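Local coordinates for protein UL16 (Human herpesvirus 5 strain ad169, PDB 2WY3) that helps the virus escape natural killer cells by sequestering ULBP ligands of the host KLRK1 receptor inside the cell and blocking their interaction with it, at residues 42-45 / 46-49; 66-70 / 71-75; 116-120 / 121-125. All blocks are in the same frame, centred on the assembly; numbering follows the deposited sequence.

Interaction 1: residues 42-45 / 46-49. With NAG (2-acetamido-2-deoxy-beta-D-glucopyranose), chain I; NAG (2-acetamido-2-deoxy-beta-D-glucopyranose), chain K.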
loop_
_atom_site.group_PDB
_atom_site.type_symbol
_atom_site.label_atom_id
_atom_site.label_comp_id
_atom_site.label_asym_id
_atom_site.label_seq_id
_atom_site.Cartn_x
_atom_site.Cartn_y
_atom_site.Cartn_z
ATOM N N ASN B 42 -15.120 0.763 -8.180
ATOM C CA ASN B 42 -16.191 0.012 -8.838
ATOM C C ASN B 42 -15.765 -0.768 -10.084
ATOM O O ASN B 42 -16.419 -0.722 -11.128
ATOM C CB ASN B 42 -17.369 0.935 -9.149
ATOM C CG ASN B 42 -18.169 1.296 -7.906
ATOM O OD1 ASN B 42 -17.834 0.881 -6.794
ATOM N ND2 ASN B 42 -19.236 2.065 -8.090
ATOM N N VAL B 43 -14.666 -1.498 -9.955
ATOM C CA VAL B 43 -14.178 -2.360 -11.021
ATOM C C VAL B 43 -15.122 -3.547 -11.164
ATOM O O VAL B 43 -15.453 -4.192 -10.174
ATOM C CB VAL B 43 -12.756 -2.863 -10.712
ATOM C CG1 VAL B 43 -12.284 -3.852 -11.781
ATOM C CG2 VAL B 43 -11.797 -1.677 -10.626
ATOM N N THR B 44 -15.578 -3.840 -12.380
ATOM C CA THR B 44 -16.463 -4.993 -12.555
ATOM C C THR B 44 -15.665 -6.262 -12.811
ATOM O O THR B 44 -14.499 -6.200 -13.177
ATOM C CB THR B 44 -17.473 -4.801 -13.705
ATOM O OG1 THR B 44 -16.767 -4.620 -14.936
ATOM C CG2 THR B 44 -18.351 -3.589 -13.446
ATOM N N GLU B 45 -16.311 -7.414 -12.638
ATOM C CA GLU B 45 -15.628 -8.695 -12.779
ATOM C C GLU B 45 -14.909 -8.854 -14.111
ATOM O O GLU B 45 -13.807 -9.388 -14.160
ATOM C CB GLU B 45 -16.613 -9.856 -12.590
ATOM C CG GLU B 45 -16.862 -10.234 -11.149
ATOM C CD GLU B 45 -17.702 -11.492 -11.030
ATOM O OE1 GLU B 45 -17.471 -12.435 -11.818
ATOM O OE2 GLU B 45 -18.588 -11.536 -10.153
ATOM N N ASP B 46 -15.528 -8.396 -15.195
ATOM C CA ASP B 46 -14.945 -8.609 -16.516
ATOM C C ASP B 46 -14.070 -7.449 -16.987
ATOM O O ASP B 46 -13.519 -7.493 -18.078
ATOM C CB ASP B 46 -16.036 -8.924 -17.549
ATOM C CG ASP B 46 -16.832 -7.690 -17.969
ATOM O OD1 ASP B 46 -16.654 -6.603 -17.371
ATOM O OD2 ASP B 46 -17.641 -7.811 -18.911
ATOM N N GLU B 47 -13.917 -6.422 -16.155
ATOM C CA GLU B 47 -13.189 -5.237 -16.594
ATOM C C GLU B 47 -11.678 -5.443 -16.645
ATOM O O GLU B 47 -11.049 -5.834 -15.652
ATOM C CB GLU B 47 -13.513 -4.020 -15.723
ATOM C CG GLU B 47 -12.926 -2.725 -16.303
ATOM C CD GLU B 47 -13.281 -1.495 -15.487
ATOM O OE1 GLU B 47 -13.984 -1.646 -14.470
ATOM O OE2 GLU B 47 -12.846 -0.382 -15.867
ATOM N N ILE B 48 -11.101 -5.160 -17.806
ATOM C CA ILE B 48 -9.664 -5.191 -17.980
ATOM C C ILE B 48 -9.083 -3.814 -17.727
ATOM O O ILE B 48 -9.450 -2.835 -18.399
ATOM C CB ILE B 48 -9.280 -5.664 -19.398
ATOM C CG1 ILE B 48 -9.855 -7.062 -19.638
ATOM C CG2 ILE B 48 -7.774 -5.628 -19.566
ATOM C CD1 ILE B 48 -9.796 -7.520 -21.088
ATOM N N ILE B 49 -8.200 -3.740 -16.733
ATOM C CA ILE B 49 -7.465 -2.520 -16.423
ATOM C C ILE B 49 -5.966 -2.848 -16.461
ATOM O O ILE B 49 -5.586 -4.013 -16.587
ATOM C CB ILE B 49 -7.883 -1.959 -15.050
ATOM C CG1 ILE B 49 -7.749 -3.025 -13.949
ATOM C CG2 ILE B 49 -9.329 -1.472 -15.113
ATOM C CD1 ILE B 49 -7.996 -2.470 -12.550
HETATM C C1 NAG I . -19.857 2.294 -6.813
HETATM C C2 NAG I . -20.011 3.811 -6.821
HETATM C C3 NAG I . -20.888 4.310 -5.681
HETATM C C4 NAG I . -22.161 3.483 -5.577
HETATM C C5 NAG I . -21.823 1.999 -5.520
HETATM C C6 NAG I . -23.088 1.155 -5.429
HETATM C C7 NAG I . -18.248 5.289 -7.598
HETATM C C8 NAG I . -17.150 6.197 -7.133
HETATM N N2 NAG I . -18.700 4.413 -6.706
HETATM O O3 NAG I . -21.218 5.664 -5.898
HETATM O O4 NAG I . -22.869 3.846 -4.413
HETATM O O5 NAG I . -21.090 1.621 -6.669
HETATM O O6 NAG I . -23.791 1.240 -6.650
HETATM O O7 NAG I . -18.688 5.366 -8.745
HETATM C C1 NAG K . -14.073 -14.285 -11.829
HETATM C C2 NAG K . -15.029 -14.959 -12.816
HETATM C C3 NAG K . -15.944 -15.942 -12.101
HETATM C C4 NAG K . -15.089 -16.939 -11.343
HETATM C C5 NAG K . -14.173 -16.200 -10.374
HETATM C C6 NAG K . -13.261 -17.182 -9.650
HETATM C C7 NAG K . -15.677 -13.815 -14.853
HETATM C C8 NAG K . -16.678 -12.931 -15.531
HETATM N N2 NAG K . -15.820 -13.981 -13.539
HETATM O O3 NAG K . -16.760 -16.624 -13.026
HETATM O O4 NAG K . -15.924 -17.828 -10.636
HETATM O O5 NAG K . -13.378 -15.235 -11.040
HETATM O O6 NAG K . -12.621 -16.517 -8.585
HETATM O O7 NAG K . -14.776 -14.346 -15.501
HETATM O O HOH W 1 -11.759 -6.914 -13.359
HETATM O O HOH W 2 -16.709 -1.742 -15.708
#
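T44 and E47 end a type I beta turn, closed by a backbone hydrogen bond from E47 N to T44 O of 3.0 Å.

Side-chain polar groups gather round the turn. E47 has CG anti to the backbone N (chi1 -171°) and an extended chain beyond it. This brings the carboxylate back over the first residue of the turn, where OE1 of E47 accepts a weak hydrogen bond from T44 N at 3.4 Å. The T44 hydroxyl lies between its own N and carbonyl carbon (chi1 61°). From there OG1 of T44 sits 3.1 Å from OD1 of D46, the two side chains lying alongside and pointing the same way. One water links T44 OG1 and E47 OE1, the second bond being weak. Another water rests between T44 O and E47 O.

Apolar contact is slight. V43 crosses E47 at about a right angle, its CG1 4.1 Å from CB of E47, and V43 CG2 approaches I49 CD1 at 4.3 Å.

Sugars flank the loop. ND2 of N42 is covalently bonded to C1 of one NAG. OE1 of E45 accepts a hydrogen bond of 2.8 Å from N2 of a second NAG, the one carried by N69, nearly straight at 168°.

D46 also uses its carboxylate outside the turn, OD1 on S5 OG and OD2 on S7 N. E47 OE2 forms a salt bridge with R116. The loop leads from strand 34-41 of the three-stranded sheet to strand 49-55 of the six-stranded sheet, and I49 packs on Y67 of strand 62-68 and L98 of strand 95-102.

Interaction 2: residues 66-70 / 71-75. With NAG (2-acetamido-2-deoxy-beta-D-glucopyranose), chain L; NAG (2-acetamido-2-deoxy-beta-D-glucopyranose), chain K.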
loop_
_atom_site.group_PDB
_atom_site.type_symbol
_atom_site.label_atom_id
_atom_site.label_comp_id
_atom_site.label_asym_id
_atom_site.label_seq_id
_atom_site.Cartn_x
_atom_site.Cartn_y
_atom_site.Cartn_z
ATOM N N LEU B 66 -1.640 -6.305 -17.407
ATOM C CA LEU B 66 -3.098 -6.219 -17.407
ATOM C C LEU B 66 -3.721 -7.065 -16.298
ATOM O O LEU B 66 -3.192 -8.104 -15.925
ATOM C CB LEU B 66 -3.668 -6.682 -18.757
ATOM C CG LEU B 66 -3.266 -5.881 -20.001
ATOM C CD1 LEU B 66 -3.798 -6.563 -21.255
ATOM C CD2 LEU B 66 -3.769 -4.435 -19.892
ATOM N N TYR B 67 -4.866 -6.599 -15.804
ATOM C CA TYR B 67 -5.544 -7.187 -14.649
ATOM C C TYR B 67 -7.026 -7.342 -14.977
ATOM O O TYR B 67 -7.626 -6.452 -15.587
ATOM C CB TYR B 67 -5.367 -6.239 -13.461
ATOM C CG TYR B 67 -5.617 -6.820 -12.089
ATOM C CD1 TYR B 67 -6.706 -6.406 -11.324
ATOM C CD2 TYR B 67 -4.740 -7.754 -11.540
ATOM C CE1 TYR B 67 -6.922 -6.926 -10.049
ATOM C CE2 TYR B 67 -4.945 -8.263 -10.285
ATOM C CZ TYR B 67 -6.029 -7.841 -9.541
ATOM O OH TYR B 67 -6.225 -8.368 -8.287
ATOM N N GLN B 68 -7.612 -8.479 -14.606
ATOM C CA GLN B 68 -9.032 -8.729 -14.848
ATOM C C GLN B 68 -9.547 -9.748 -13.850
ATOM O O GLN B 68 -8.918 -10.790 -13.639
ATOM C CB GLN B 68 -9.259 -9.262 -16.273
ATOM C CG GLN B 68 -10.740 -9.429 -16.684
ATOM C CD GLN B 68 -10.897 -10.183 -18.002
ATOM O OE1 GLN B 68 -10.042 -10.992 -18.363
ATOM N NE2 GLN B 68 -11.995 -9.926 -18.720
ATOM N N ASN B 69 -10.702 -9.468 -13.257
ATOM C CA ASN B 69 -11.294 -10.400 -12.309
ATOM C C ASN B 69 -10.270 -10.811 -11.250
ATOM O O ASN B 69 -10.063 -11.996 -10.985
ATOM C CB ASN B 69 -11.837 -11.622 -13.050
ATOM C CG ASN B 69 -12.816 -12.421 -12.219
ATOM O OD1 ASN B 69 -13.252 -11.986 -11.150
ATOM N ND2 ASN B 69 -13.183 -13.588 -12.721
ATOM N N ASP B 70 -9.615 -9.803 -10.675
ATOM C CA ASP B 70 -8.669 -9.982 -9.569
ATOM C C ASP B 70 -7.478 -10.886 -9.871
ATOM O O ASP B 70 -6.897 -11.473 -8.957
ATOM C CB ASP B 70 -9.399 -10.474 -8.318
ATOM C CG ASP B 70 -10.513 -9.538 -7.897
ATOM O OD1 ASP B 70 -10.247 -8.324 -7.764
ATOM O OD2 ASP B 70 -11.653 -10.016 -7.707
ATOM N N THR B 71 -7.102 -10.982 -11.141
ATOM C CA THR B 71 -5.941 -11.775 -11.525
ATOM C C THR B 71 -5.138 -11.057 -12.591
ATOM O O THR B 71 -5.705 -10.422 -13.462
ATOM C CB THR B 71 -6.357 -13.134 -12.120
ATOM O OG1 THR B 71 -7.467 -13.663 -11.386
ATOM C CG2 THR B 71 -5.191 -14.117 -12.080
ATOM N N VAL B 72 -3.815 -11.182 -12.534
ATOM C CA VAL B 72 -2.969 -10.699 -13.620
ATOM C C VAL B 72 -3.200 -11.566 -14.857
ATOM O O VAL B 72 -3.035 -12.793 -14.798
ATOM C CB VAL B 72 -1.481 -10.775 -13.224
ATOM C CG1 VAL B 72 -0.584 -10.579 -14.435
ATOM C CG2 VAL B 72 -1.167 -9.745 -12.138
ATOM N N ILE B 73 -3.582 -10.947 -15.973
ATOM C CA ILE B 73 -3.788 -11.708 -17.222
ATOM C C ILE B 73 -2.663 -11.459 -18.237
ATOM O O ILE B 73 -2.568 -12.121 -19.277
ATOM C CB ILE B 73 -5.174 -11.426 -17.864
ATOM C CG1 ILE B 73 -5.335 -9.944 -18.202
ATOM C CG2 ILE B 73 -6.304 -11.854 -16.933
ATOM C CD1 ILE B 73 -6.554 -9.682 -19.094
ATOM N N ARG B 74 -1.802 -10.504 -17.918
ATOM C CA ARG B 74 -0.624 -10.233 -18.731
ATOM C C ARG B 74 0.451 -9.586 -17.873
ATOM O O ARG B 74 0.188 -8.576 -17.234
ATOM C CB ARG B 74 -0.986 -9.317 -19.906
ATOM C CG ARG B 74 0.187 -8.977 -20.813
ATOM C CD ARG B 74 -0.257 -8.102 -21.972
ATOM N NE ARG B 74 0.869 -7.552 -22.719
ATOM C CZ ARG B 74 0.839 -7.305 -24.024
ATOM N NH1 ARG B 74 1.906 -6.805 -24.632
ATOM N NH2 ARG B 74 -0.259 -7.569 -24.722
ATOM N N ASN B 75 1.653 -10.171 -17.848
ATOM C CA ASN B 75 2.785 -9.568 -17.136
ATOM C C ASN B 75 3.540 -8.596 -18.030
ATOM O O ASN B 75 3.474 -8.700 -19.254
ATOM C CB ASN B 75 3.805 -10.633 -16.707
ATOM C CG ASN B 75 3.314 -11.518 -15.581
ATOM O OD1 ASN B 75 2.904 -11.034 -14.527
ATOM N ND2 ASN B 75 3.378 -12.836 -15.805
HETATM C C1 NAG L . 3.133 -13.682 -14.654
HETATM C C2 NAG L . 2.439 -14.951 -15.170
HETATM C C3 NAG L . 2.279 -15.980 -14.057
HETATM C C4 NAG L . 3.622 -16.244 -13.405
HETATM C C5 NAG L . 4.246 -14.937 -12.933
HETATM C C6 NAG L . 5.638 -15.164 -12.346
HETATM C C7 NAG L . 0.893 -14.620 -17.029
HETATM C C8 NAG L . -0.540 -14.441 -17.438
HETATM N N2 NAG L . 1.128 -14.684 -15.721
HETATM O O3 NAG L . 1.743 -17.177 -14.581
HETATM O O4 NAG L . 3.429 -17.093 -12.302
HETATM O O5 NAG L . 4.347 -14.024 -14.008
HETATM O O6 NAG L . 6.497 -15.694 -13.341
HETATM O O7 NAG L . 1.775 -14.687 -17.887
HETATM C C1 NAG K . -14.073 -14.285 -11.829
HETATM C C2 NAG K . -15.029 -14.959 -12.816
HETATM C C3 NAG K . -15.944 -15.942 -12.101
HETATM C C4 NAG K . -15.089 -16.939 -11.343
HETATM C C5 NAG K . -14.173 -16.200 -10.374
HETATM C C6 NAG K . -13.261 -17.182 -9.650
HETATM C C7 NAG K . -15.677 -13.815 -14.853
HETATM C C8 NAG K . -16.678 -12.931 -15.531
HETATM N N2 NAG K . -15.820 -13.981 -13.539
HETATM O O3 NAG K . -16.760 -16.624 -13.026
HETATM O O4 NAG K . -15.924 -17.828 -10.636
HETATM O O5 NAG K . -13.378 -15.235 -11.040
HETATM O O6 NAG K . -12.621 -16.517 -8.585
HETATM O O7 NAG K . -14.776 -14.346 -15.501
HETATM O O HOH W 3 -8.755 -13.332 -14.545
#
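Y67 and V72 face each other as a non-hydrogen-bonded antiparallel pair. The hairpin is tightly packed at two places, the Y67 ring on the T71 backbone and L66 against I73. Y67 CG stands anti to the backbone N (chi1 -162°), which lays one face of the ring against the backbone at T71. T71 N lies 3.5 Å above the ring plane of Y67, displaced toward the rim. V72 CG2 comes up beyond CD2 of Y67, at 4.1 Å, rather than over the ring. The buried ring also packs on T96 and L98 of strand 95-102, and a basic side chain of another protein chain rests against it.

The other face carries L66, Q68, T71 and R74; L66 is buried, while T71 and R74 are exposed. CB of L66 lies 3.7 Å from CG1 of I73. R74 runs beside L66, then leads away from the hairpin. I73 is exposed, and its CD1 lies 3.8 Å from OE1 of Q68. NE2 of Q68 turns elsewhere, to the carbonyl oxygen of D46. A water donates to Q68 O and makes a weak bond with T71 OG1. Sugars mark the turn and the far end of the second segment: N69 and N75 are each bonded through ND2 to C1 of a NAG.

Backbone hydrogen bonds fix the register. Q68 N to T71 O measures 3.0 Å, and T71 N returns a bond to Q68 O. L66 O takes I73 N at 2.9 Å and, weakly, R74 N at 3.4 Å.

I73 and R74 thus both face L66, a classic beta bulge. With the type I' turn from Q68 to T71, it marks a two-residue beta hairpin whose second strand, 71-74, is outermost within this chain in the six-stranded sheet.

Interaction 3: residues 116-120 / 121-125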
loop_
_atom_site.group_PDB
_atom_site.type_symbol
_atom_site.label_atom_id
_atom_site.label_comp_id
_atom_site.label_asym_id
_atom_site.label_seq_id
_atom_site.Cartn_x
_atom_site.Cartn_y
_atom_site.Cartn_z
ATOM N N ARG B 116 -7.602 3.030 -17.964
ATOM C CA ARG B 116 -8.986 2.568 -17.842
ATOM C C ARG B 116 -9.773 2.989 -19.064
ATOM O O ARG B 116 -9.563 4.073 -19.601
ATOM C CB ARG B 116 -9.670 3.163 -16.607
ATOM C CG ARG B 116 -10.912 2.365 -16.176
ATOM C CD ARG B 116 -11.478 2.836 -14.838
ATOM N NE ARG B 116 -12.425 1.832 -14.330
ATOM C CZ ARG B 116 -12.969 1.856 -13.121
ATOM N NH1 ARG B 116 -12.677 2.841 -12.276
ATOM N NH2 ARG B 116 -13.808 0.896 -12.762
ATOM N N CYS B 117 -10.732 2.161 -19.450
ATOM C CA CYS B 117 -11.617 2.485 -20.560
ATOM C C CYS B 117 -12.900 3.128 -20.038
ATOM O O CYS B 117 -13.558 2.576 -19.164
ATOM C CB CYS B 117 -11.941 1.211 -21.337
ATOM S SG CYS B 117 -12.904 1.470 -22.833
ATOM N N GLU B 118 -13.250 4.294 -20.568
ATOM C CA GLU B 118 -14.499 4.937 -20.188
ATOM C C GLU B 118 -15.224 5.372 -21.459
ATOM O O GLU B 118 -14.636 6.021 -22.327
ATOM C CB GLU B 118 -14.246 6.135 -19.270
ATOM C CG GLU B 118 -15.515 6.937 -18.974
ATOM C CD GLU B 118 -15.239 8.310 -18.376
ATOM O OE1 GLU B 118 -14.118 8.541 -17.874
ATOM O OE2 GLU B 118 -16.153 9.163 -18.407
ATOM N N ASN B 119 -16.491 4.993 -21.580
ATOM C CA ASN B 119 -17.257 5.316 -22.776
ATOM C C ASN B 119 -16.499 4.930 -24.038
ATOM O O ASN B 119 -16.563 5.637 -25.043
ATOM C CB ASN B 119 -17.578 6.814 -22.828
ATOM C CG ASN B 119 -18.404 7.279 -21.648
ATOM O OD1 ASN B 119 -18.922 6.466 -20.878
ATOM N ND2 ASN B 119 -18.534 8.599 -21.497
ATOM N N GLY B 120 -15.759 3.826 -23.981
ATOM C CA GLY B 120 -15.046 3.350 -25.151
ATOM C C GLY B 120 -13.843 4.177 -25.572
ATOM O O GLY B 120 -13.363 4.049 -26.701
ATOM N N THR B 121 -13.351 5.024 -24.673
ATOM C CA THR B 121 -12.100 5.738 -24.912
ATOM C C THR B 121 -11.085 5.463 -23.801
ATOM O O THR B 121 -11.456 5.267 -22.647
ATOM C CB THR B 121 -12.318 7.259 -25.018
ATOM O OG1 THR B 121 -11.084 7.894 -25.378
ATOM C CG2 THR B 121 -12.799 7.825 -23.692
ATOM N N THR B 122 -9.807 5.447 -24.159
ATOM C CA THR B 122 -8.749 5.222 -23.179
ATOM C C THR B 122 -8.547 6.441 -22.278
ATOM O O THR B 122 -8.361 7.565 -22.760
ATOM C CB THR B 122 -7.427 4.851 -23.879
ATOM O OG1 THR B 122 -7.629 3.670 -24.668
ATOM C CG2 THR B 122 -6.344 4.583 -22.859
ATOM N N LYS B 123 -8.596 6.212 -20.967
ATOM C CA LYS B 123 -8.298 7.258 -19.984
ATOM C C LYS B 123 -7.031 6.892 -19.244
ATOM O O LYS B 123 -6.696 5.712 -19.123
ATOM C CB LYS B 123 -9.423 7.363 -18.954
ATOM C CG LYS B 123 -10.810 7.405 -19.563
ATOM C CD LYS B 123 -11.015 8.670 -20.366
ATOM C CE LYS B 123 -11.351 9.847 -19.469
ATOM N NZ LYS B 123 -11.775 11.037 -20.267
ATOM N N ILE B 124 -6.324 7.900 -18.741
ATOM C CA ILE B 124 -5.202 7.639 -17.866
ATOM C C ILE B 124 -5.549 8.196 -16.506
ATOM O O ILE B 124 -5.686 9.413 -16.345
ATOM C CB ILE B 124 -3.898 8.281 -18.373
ATOM C CG1 ILE B 124 -3.492 7.647 -19.709
ATOM C CG2 ILE B 124 -2.799 8.087 -17.331
ATOM C CD1 ILE B 124 -2.317 8.362 -20.416
ATOM N N ILE B 125 -5.759 7.322 -15.532
ATOM C CA ILE B 125 -6.213 7.841 -14.234
ATOM C C ILE B 125 -5.055 8.413 -13.429
ATOM O O ILE B 125 -5.231 9.333 -12.621
ATOM C CB ILE B 125 -7.008 6.803 -13.424
ATOM C CG1 ILE B 125 -6.132 5.622 -13.023
ATOM C CG2 ILE B 125 -8.214 6.321 -14.220
ATOM C CD1 ILE B 125 -6.851 4.668 -12.070
#
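K123 folds back at chi2 and chi3 (-66° and -80°), while E118 stretches out with CG trans to N (chi1 173°), and the two side chains slant across each other. They sit on one face of a beta hairpin, strands 110-118 and 121-131, joined by a type I' turn from E118 to T121. CB of E118 touches CG of K123 at 3.7 Å, and OE1 of E118 approaches CE of K123 at 3.5 Å. The charged ends stay further apart: OE1 of E118 and NZ of K123 are 4.2 Å from each other, beyond a salt bridge, so any attraction is probably modest.

N119 and G120 are the two central residues of the turn, both with positive phi. R116 shares the face of E118 and K123, but its extended chain leads away to a salt bridge with E47. Near its base, R116 CB meets I125 CG2. On the opposite face C117 pairs with T122 and forms a disulfide with C12, tying the hairpin to strand 10-13.

Four backbone hydrogen bonds close the ladder. E118 and T121 exchange two, each of 2.9 Å. R116 N reaches K123 O at 3.1 Å. The return bond is shorter: K123 N lies 2.7 Å from R116 O, nearly in line with that carbonyl.

In the fold
Interactions 2 and 3 are both hairpins with type I' turns in the six-stranded sheet, yet they do not touch, and their centres lie about 17 Å apart. Interaction 1 is a loop and touches both. Residues 46-49 bond to 66-70 through I49 O with Y67 N and D46 O with Q68 NE2, and E47 reaches R116 of interaction 3. Interactions 1 and 2 also share the sugar on N69. Interactions 1 and 2 are partly buried; interaction 3 is a surface contact. The chemistry follows: carboxylates and waters in the loop, aromatic and aliphatic packing beside a bulge at 66-75, and mainly backbone bonds at 116-125.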